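Local coordinates for cytolethal distending toxin protein B (Haemophilus ducreyi, PDB 1SR4) that probably acts as the DNase I-like nuclease subunit of a three-chain bacterial genotoxin, damaging the DNA of host cells, at residues A45-R57 against G63-T75. Sequence-based numbering, arbitrary orientation.
Sequences AGSLPSSAVRTSR and GTPIEEYTWNLGT
Glu67 lays its CB over one face of the Arg54 guanidinium, 3.5 Å from NE, and its OE2 makes a long salt bridge of 3.5 Å with Arg54 NE. Next along the strand, Glu68 meets 45-57 through both backbone and side chain. Its carbonyl O takes two donors, Thr55 N in an almost straight bond (178°) and Arg54 NH1, which arrives on a lone pair; a bend at chi2 (74°) folds the arginine back to this oxygen, and NH1 also donates to Arg57 O. The extended Glu68 side chain, CG anti to the backbone N (chi1 -178°), presents OE1 to Thr55 OG1 at 2.7 Å through its anti lone pair. OE2 receives Arg57 NH1 at 3.1 Å from above the carboxylate plane, and Tyr85 and Gln105 also bond to it; Arg57 NH1 also donates to Ala106 O. Tyr69 is held between Leu48 CD1, 3.5 Å from the ring centroid, and Arg54 CD on the opposite face, both CH-pi contacts. At Thr70 the strands pair antiparallel: Val53 and Thr70 form a hydrogen-bonded pair, N to O both ways, each 2.8 Å. This adds strand 53-54 as the outermost strand, within this chain, of one of the two sheets of the DNase I-like fold. Trp71 receives Pro49 CG over its six-membered ring, 3.6 Å from the centroid, while Leu73 CD2 lies against the other face and Ser51 OG sits at the indole edge. Beyond the paired residues, two waters link Asn72 to Ser51, one joining Asn72 N to Ser51 O, the other Asn72 O to Ser51 OG.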
loop_
_atom_site.group_PDB
_atom_site.type_symbol
_atom_site.label_atom_id
_atom_site.label_comp_id
_atom_site.label_asym_id
_atom_site.label_seq_id
_atom_site.Cartn_x
_atom_site.Cartn_y
_atom_site.Cartn_z
ATOM N N ALA B 45 2.179 10.659 -9.453
ATOM C CA ALA B 45 3.120 9.571 -9.669
ATOM C C ALA B 45 4.598 9.927 -9.681
ATOM O O ALA B 45 5.454 9.048 -9.475
ATOM C CB ALA B 45 2.758 8.841 -10.970
ATOM N N GLY B 46 4.912 11.194 -9.908
ATOM C CA GLY B 46 6.311 11.572 -9.978
ATOM C C GLY B 46 6.940 10.841 -11.154
ATOM O O GLY B 46 6.324 10.731 -12.224
ATOM N N SER B 47 8.170 10.359 -10.961
ATOM C CA SER B 47 8.902 9.597 -11.976
ATOM C C SER B 47 8.510 8.127 -11.852
ATOM O O SER B 47 8.127 7.672 -10.765
ATOM C CB SER B 47 10.422 9.699 -11.749
ATOM O OG SER B 47 10.911 10.992 -12.048
ATOM N N LEU B 48 8.609 7.373 -12.943
ATOM C CA LEU B 48 8.273 5.945 -12.862
ATOM C C LEU B 48 9.411 5.223 -12.164
ATOM O O LEU B 48 10.469 5.810 -11.944
ATOM C CB LEU B 48 8.086 5.348 -14.262
ATOM C CG LEU B 48 6.855 5.812 -15.049
ATOM C CD1 LEU B 48 6.714 4.997 -16.343
ATOM C CD2 LEU B 48 5.609 5.624 -14.181
ATOM N N PRO B 49 9.211 3.941 -11.790
ATOM C CA PRO B 49 10.294 3.208 -11.128
ATOM C C PRO B 49 11.495 3.281 -12.075
ATOM O O PRO B 49 11.312 3.239 -13.294
ATOM C CB PRO B 49 9.731 1.791 -11.029
ATOM C CG PRO B 49 8.232 2.041 -10.871
ATOM C CD PRO B 49 7.989 3.116 -11.897
ATOM N N SER B 50 12.709 3.383 -11.543
ATOM C CA SER B 50 13.878 3.482 -12.419
ATOM C C SER B 50 14.052 2.250 -13.307
ATOM O O SER B 50 14.627 2.350 -14.378
ATOM C CB SER B 50 15.158 3.708 -11.600
ATOM O OG SER B 50 15.399 2.602 -10.748
ATOM N N SER B 51 13.545 1.093 -12.886
ATOM C CA SER B 51 13.706 -0.098 -13.718
ATOM C C SER B 51 12.633 -0.257 -14.805
ATOM O O SER B 51 12.698 -1.193 -15.613
ATOM C CB SER B 51 13.746 -1.359 -12.852
ATOM O OG SER B 51 12.466 -1.629 -12.340
ATOM N N ALA B 52 11.645 0.638 -14.839
ATOM C CA ALA B 52 10.607 0.553 -15.874
ATOM C C ALA B 52 11.218 0.829 -17.248
ATOM O O ALA B 52 12.075 1.706 -17.403
ATOM C CB ALA B 52 9.473 1.551 -15.608
ATOM N N VAL B 53 10.740 0.099 -18.245
ATOM C CA VAL B 53 11.258 0.228 -19.593
ATOM C C VAL B 53 10.208 0.676 -20.602
ATOM O O VAL B 53 9.138 0.093 -20.708
ATOM C CB VAL B 53 11.874 -1.122 -20.056
ATOM C CG1 VAL B 53 12.489 -0.979 -21.448
ATOM C CG2 VAL B 53 12.931 -1.576 -19.037
ATOM N N ARG B 54 10.544 1.725 -21.336
ATOM C CA ARG B 54 9.674 2.287 -22.362
ATOM C C ARG B 54 9.527 1.301 -23.520
ATOM O O ARG B 54 10.524 0.784 -24.011
ATOM C CB ARG B 54 10.284 3.593 -22.882
ATOM C CG ARG B 54 9.486 4.272 -23.982
ATOM C CD ARG B 54 8.216 4.935 -23.474
ATOM N NE ARG B 54 7.574 5.702 -24.541
ATOM C CZ ARG B 54 6.639 5.231 -25.365
ATOM N NH1 ARG B 54 6.195 3.975 -25.260
ATOM N NH2 ARG B 54 6.166 6.020 -26.323
ATOM N N THR B 55 8.302 1.024 -23.952
ATOM C CA THR B 55 8.131 0.105 -25.075
ATOM C C THR B 55 8.205 0.925 -26.361
ATOM O O THR B 55 8.285 2.142 -26.313
ATOM C CB THR B 55 6.772 -0.605 -25.056
ATOM O OG1 THR B 55 5.742 0.321 -25.427
ATOM C CG2 THR B 55 6.482 -1.165 -23.658
ATOM N N SER B 56 8.178 0.257 -27.505
ATOM C CA SER B 56 8.224 0.946 -28.800
ATOM C C SER B 56 6.840 1.417 -29.234
ATOM O O SER B 56 6.696 2.157 -30.208
ATOM C CB SER B 56 8.765 0.007 -29.883
ATOM O OG SER B 56 10.048 -0.477 -29.537
ATOM N N ARG B 57 5.817 0.974 -28.522
ATOM C CA ARG B 57 4.457 1.337 -28.872
ATOM C C ARG B 57 4.208 2.834 -28.815
ATOM O O ARG B 57 4.683 3.522 -27.921
ATOM C CB ARG B 57 3.472 0.633 -27.947
ATOM C CG ARG B 57 2.036 0.864 -28.322
ATOM C CD ARG B 57 1.096 0.312 -27.270
ATOM N NE ARG B 57 -0.298 0.406 -27.694
ATOM C CZ ARG B 57 -1.324 -0.112 -27.024
ATOM N NH1 ARG B 57 -1.122 -0.764 -25.875
ATOM N NH2 ARG B 57 -2.555 0.004 -27.517
ATOM N N GLY B 63 -2.219 16.145 -27.928
ATOM C CA GLY B 63 -1.305 16.995 -27.182
ATOM C C GLY B 63 -0.923 16.502 -25.794
ATOM O O GLY B 63 0.150 16.847 -25.286
ATOM N N THR B 64 -1.794 15.713 -25.169
ATOM C CA THR B 64 -1.506 15.194 -23.836
ATOM C C THR B 64 -0.629 13.957 -23.950
ATOM O O THR B 64 -0.966 13.001 -24.639
ATOM C CB THR B 64 -2.787 14.820 -23.063
ATOM O OG1 THR B 64 -3.605 15.979 -22.904
ATOM C CG2 THR B 64 -2.433 14.293 -21.684
ATOM N N PRO B 65 0.519 13.969 -23.267
ATOM C CA PRO B 65 1.461 12.850 -23.285
ATOM C C PRO B 65 0.902 11.567 -22.652
ATOM O O PRO B 65 0.156 11.606 -21.671
ATOM C CB PRO B 65 2.658 13.406 -22.517
ATOM C CG PRO B 65 2.009 14.327 -21.515
ATOM C CD PRO B 65 0.982 15.040 -22.367
ATOM N N ILE B 66 1.256 10.435 -23.238
ATOM C CA ILE B 66 0.825 9.145 -22.723
ATOM C C ILE B 66 1.783 8.131 -23.333
ATOM O O ILE B 66 1.931 8.060 -24.550
ATOM C CB ILE B 66 -0.657 8.855 -23.098
ATOM C CG1 ILE B 66 -1.220 7.743 -22.209
ATOM C CG2 ILE B 66 -0.784 8.513 -24.573
ATOM C CD1 ILE B 66 -0.557 6.406 -22.376
ATOM N N GLU B 67 2.461 7.368 -22.482
ATOM C CA GLU B 67 3.436 6.399 -22.964
ATOM C C GLU B 67 3.258 5.058 -22.278
ATOM O O GLU B 67 2.737 4.984 -21.164
ATOM C CB GLU B 67 4.854 6.911 -22.697
ATOM C CG GLU B 67 5.187 8.233 -23.353
ATOM C CD GLU B 67 6.475 8.827 -22.807
ATOM O OE1 GLU B 67 6.583 9.005 -21.573
ATOM O OE2 GLU B 67 7.384 9.117 -23.608
ATOM N N GLU B 68 3.700 4.001 -22.943
ATOM C CA GLU B 68 3.602 2.658 -22.387
ATOM C C GLU B 68 4.975 2.159 -21.922
ATOM O O GLU B 68 5.975 2.330 -22.627
ATOM C CB GLU B 68 3.044 1.704 -23.436
ATOM C CG GLU B 68 2.849 0.269 -22.952
ATOM C CD GLU B 68 2.510 -0.668 -24.103
ATOM O OE1 GLU B 68 3.379 -0.866 -24.970
ATOM O OE2 GLU B 68 1.384 -1.200 -24.156
ATOM N N TYR B 69 5.015 1.552 -20.734
ATOM C CA TYR B 69 6.240 0.992 -20.164
ATOM C C TYR B 69 5.927 -0.400 -19.626
ATOM O O TYR B 69 4.762 -0.751 -19.438
ATOM C CB TYR B 69 6.725 1.820 -18.962
ATOM C CG TYR B 69 7.265 3.188 -19.286
ATOM C CD1 TYR B 69 8.641 3.446 -19.248
ATOM C CD2 TYR B 69 6.406 4.224 -19.628
ATOM C CE1 TYR B 69 9.141 4.724 -19.548
ATOM C CE2 TYR B 69 6.889 5.495 -19.927
ATOM C CZ TYR B 69 8.254 5.740 -19.888
ATOM O OH TYR B 69 8.720 6.994 -20.215
ATOM N N THR B 70 6.975 -1.185 -19.395
ATOM C CA THR B 70 6.821 -2.475 -18.742
ATOM C C THR B 70 7.704 -2.346 -17.494
ATOM O O THR B 70 8.704 -1.607 -17.478
ATOM C CB THR B 70 7.291 -3.695 -19.590
ATOM O OG1 THR B 70 8.668 -3.548 -19.947
ATOM C CG2 THR B 70 6.416 -3.853 -20.843
ATOM N N TRP B 71 7.321 -3.047 -16.440
ATOM C CA TRP B 71 8.051 -2.983 -15.189
ATOM C C TRP B 71 8.015 -4.375 -14.591
ATOM O O TRP B 71 6.948 -4.971 -14.481
ATOM C CB TRP B 71 7.369 -1.967 -14.271
ATOM C CG TRP B 71 7.970 -1.834 -12.910
ATOM C CD1 TRP B 71 9.290 -1.882 -12.580
ATOM C CD2 TRP B 71 7.262 -1.557 -11.697
ATOM N NE1 TRP B 71 9.456 -1.651 -11.236
ATOM C CE2 TRP B 71 8.223 -1.445 -10.669
ATOM C CE3 TRP B 71 5.908 -1.384 -11.383
ATOM C CZ2 TRP B 71 7.874 -1.172 -9.342
ATOM C CZ3 TRP B 71 5.557 -1.109 -10.062
ATOM C CH2 TRP B 71 6.541 -1.007 -9.058
ATOM N N ASN B 72 9.180 -4.889 -14.223
ATOM C CA ASN B 72 9.278 -6.234 -13.672
ATOM C C ASN B 72 9.239 -6.229 -12.151
ATOM O O ASN B 72 10.180 -5.778 -11.508
ATOM C CB ASN B 72 10.570 -6.899 -14.164
ATOM C CG ASN B 72 10.687 -8.345 -13.716
ATOM O OD1 ASN B 72 9.752 -8.900 -13.120
ATOM N ND2 ASN B 72 11.836 -8.965 -13.999
ATOM N N LEU B 73 8.151 -6.736 -11.579
ATOM C CA LEU B 73 7.992 -6.787 -10.123
ATOM C C LEU B 73 8.752 -7.981 -9.539
ATOM O O LEU B 73 8.874 -8.121 -8.318
ATOM C CB LEU B 73 6.504 -6.905 -9.756
ATOM C CG LEU B 73 5.568 -5.795 -10.247
ATOM C CD1 LEU B 73 4.116 -6.220 -10.026
ATOM C CD2 LEU B 73 5.866 -4.493 -9.510
ATOM N N GLY B 74 9.232 -8.857 -10.415
ATOM C CA GLY B 74 9.986 -10.003 -9.959
ATOM C C GLY B 74 11.453 -9.863 -10.329
ATOM O O GLY B 74 11.937 -8.759 -10.599
ATOM N N THR B 75 12.164 -10.988 -10.336
ATOM C CA THR B 75 13.584 -11.023 -10.669
ATOM C C THR B 75 13.776 -11.245 -12.179
ATOM O O THR B 75 12.815 -11.489 -12.904
ATOM C CB THR B 75 14.283 -12.185 -9.910
ATOM O OG1 THR B 75 13.726 -13.436 -10.341
ATOM C CG2 THR B 75 14.054 -12.049 -8.392
HETATM O O HOH W 1 11.412 -3.723 -15.305
HETATM O O HOH W 2 12.561 -4.338 -11.907
#